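PDB 2G3B: putative TetR-family transcriptional regulator, which probably binds promoter DNA through an N-terminal helix-turn-helix and represses transcription. Local coordinates for the interface of chains A and B. Residues are numbered along the deposited sequence; one frame, centred on the assembly and turned at random. Chains: chain A/B, putative TetR-family transcriptional regulator.

The interface of chains A and B. Residues chain A 150, 153-154, 157; chain B 158, 162, 171, 179.
The imidazole of B:His179 lies against the first turns of helix 148-167 of chain A, where A:Pro150, A:Val153 and A:Thr154 receive it. The contact illustrates how a TetR-family regulator can pair its last two helices with those of a second copy: helices 148-167 and 173-188 of each chain build a two-fold symmetric interface, probably the four-helix dimerisation bundle usual in this family. Each partner takes a different part of the histidine. CG1 of A:Val153 meets the ring's rim at CE1, 3.5 Å away, above its plane and off the centre, whereas CB of A:Pro150 does the same at NE2, 3.7 Å away, and both side chains cross the histidine at about a right angle. OG1 of A:Thr154 instead approaches the root of the side chain, 3.5 Å from CB of B:His179. Over the centre of one ring face stands the carbonyl oxygen of A:Pro150. An alanine in place of B:His179 would probably leave CG1 of A:Val153 and CB of A:Pro150 without the ring rim they pack against, opening a gap between the helices.

On the other side of A:Thr154 the contact becomes aliphatic. Its methyl CG2 meets both branches of B:Leu158, whose CD1 also reaches the backbone, 3.2 Å from the carbonyl O of A:Thr154. A turn further along, CB of A:Ala157 rests 3.6 Å from CD2 of B:Leu162. That same CD2 lies in plane at the edge of the B:His179 ring, joining the aliphatic and aromatic halves of the patch, while B:Ile171 adds a peripheral contact through CD1 with CG1 of A:Val153, 4.2 Å away.

Behind this shell, rotation of A:Thr154 is fixed by its own helix. OG1 stands beside the backbone N, anti to the carbonyl carbon (chi1 -64°), which sends CG2 towards B:Leu158 and turns the hydroxyl back along the helix, where OG1 hydrogen-bonds to the carbonyl O of A:Pro150 at 2.8 Å, tilted 31° from the carbonyl plane.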
loop_
_atom_site.group_PDB
_atom_site.type_symbol
_atom_site.label_atom_id
_atom_site.label_comp_id
_atom_site.label_asym_id
_atom_site.label_seq_id
_atom_site.Cartn_x
_atom_site.Cartn_y
_atom_site.Cartn_z
ATOM N N PRO A 150 1.195 -5.631 -16.984
ATOM C CA PRO A 150 0.836 -6.264 -15.704
ATOM C C PRO A 150 1.975 -6.522 -14.743
ATOM O O PRO A 150 1.795 -6.358 -13.534
ATOM C CB PRO A 150 0.213 -7.590 -16.153
ATOM C CG PRO A 150 -0.380 -7.215 -17.452
ATOM C CD PRO A 150 0.640 -6.394 -18.110
ATOM N N VAL A 153 2.959 -3.213 -13.246
ATOM C CA VAL A 153 1.900 -2.857 -12.286
ATOM C C VAL A 153 2.132 -3.636 -10.991
ATOM O O VAL A 153 2.107 -3.081 -9.880
ATOM C CB VAL A 153 0.463 -3.136 -12.831
ATOM C CG1 VAL A 153 -0.586 -3.070 -11.683
ATOM C CG2 VAL A 153 0.098 -2.109 -13.939
ATOM N N THR A 154 2.367 -4.935 -11.141
ATOM C CA THR A 154 2.566 -5.814 -10.016
ATOM C C THR A 154 3.828 -5.482 -9.185
ATOM O O THR A 154 3.789 -5.425 -7.956
ATOM C CB THR A 154 2.548 -7.271 -10.558
ATOM O OG1 THR A 154 1.254 -7.480 -11.058
ATOM C CG2 THR A 154 2.797 -8.260 -9.479
ATOM N N ALA A 157 3.289 -2.183 -7.447
ATOM C CA ALA A 157 2.315 -2.413 -6.368
ATOM C C ALA A 157 2.968 -3.118 -5.158
ATOM O O ALA A 157 2.665 -2.803 -3.990
ATOM C CB ALA A 157 1.082 -3.208 -6.875
ATOM N N LEU B 158 2.130 -7.638 -1.691
ATOM C CA LEU B 158 1.616 -7.342 -3.027
ATOM C C LEU B 158 0.117 -7.133 -2.983
ATOM O O LEU B 158 -0.409 -6.223 -3.664
ATOM C CB LEU B 158 1.979 -8.471 -4.053
ATOM C CG LEU B 158 1.313 -8.450 -5.452
ATOM C CD1 LEU B 158 1.681 -7.130 -6.235
ATOM C CD2 LEU B 158 1.616 -9.708 -6.351
ATOM N N LEU B 162 -1.765 -3.798 -4.289
ATOM C CA LEU B 162 -2.799 -3.831 -5.323
ATOM C C LEU B 162 -4.122 -3.421 -4.742
ATOM O O LEU B 162 -4.865 -2.686 -5.352
ATOM C CB LEU B 162 -2.961 -5.246 -5.883
ATOM C CG LEU B 162 -1.810 -5.677 -6.811
ATOM C CD1 LEU B 162 -1.959 -7.149 -7.057
ATOM C CD2 LEU B 162 -1.905 -4.847 -8.134
ATOM N N ILE B 171 -7.391 0.501 -10.509
ATOM C CA ILE B 171 -7.362 -0.801 -11.189
ATOM C C ILE B 171 -8.692 -1.544 -10.915
ATOM O O ILE B 171 -9.246 -1.454 -9.817
ATOM C CB ILE B 171 -6.096 -1.620 -10.742
ATOM C CG1 ILE B 171 -5.967 -2.962 -11.453
ATOM C CG2 ILE B 171 -6.044 -1.853 -9.230
ATOM C CD1 ILE B 171 -4.692 -3.696 -11.015
ATOM N N HIS B 179 -3.766 -10.100 -11.817
ATOM C CA HIS B 179 -2.360 -9.923 -11.382
ATOM C C HIS B 179 -1.902 -10.874 -10.301
ATOM O O HIS B 179 -0.814 -11.424 -10.380
ATOM C CB HIS B 179 -2.140 -8.481 -10.931
ATOM C CG HIS B 179 -2.291 -7.513 -12.046
ATOM N ND1 HIS B 179 -2.510 -6.168 -11.851
ATOM C CD2 HIS B 179 -2.341 -7.714 -13.374
ATOM C CE1 HIS B 179 -2.621 -5.569 -13.022
ATOM N NE2 HIS B 179 -2.517 -6.481 -13.965
#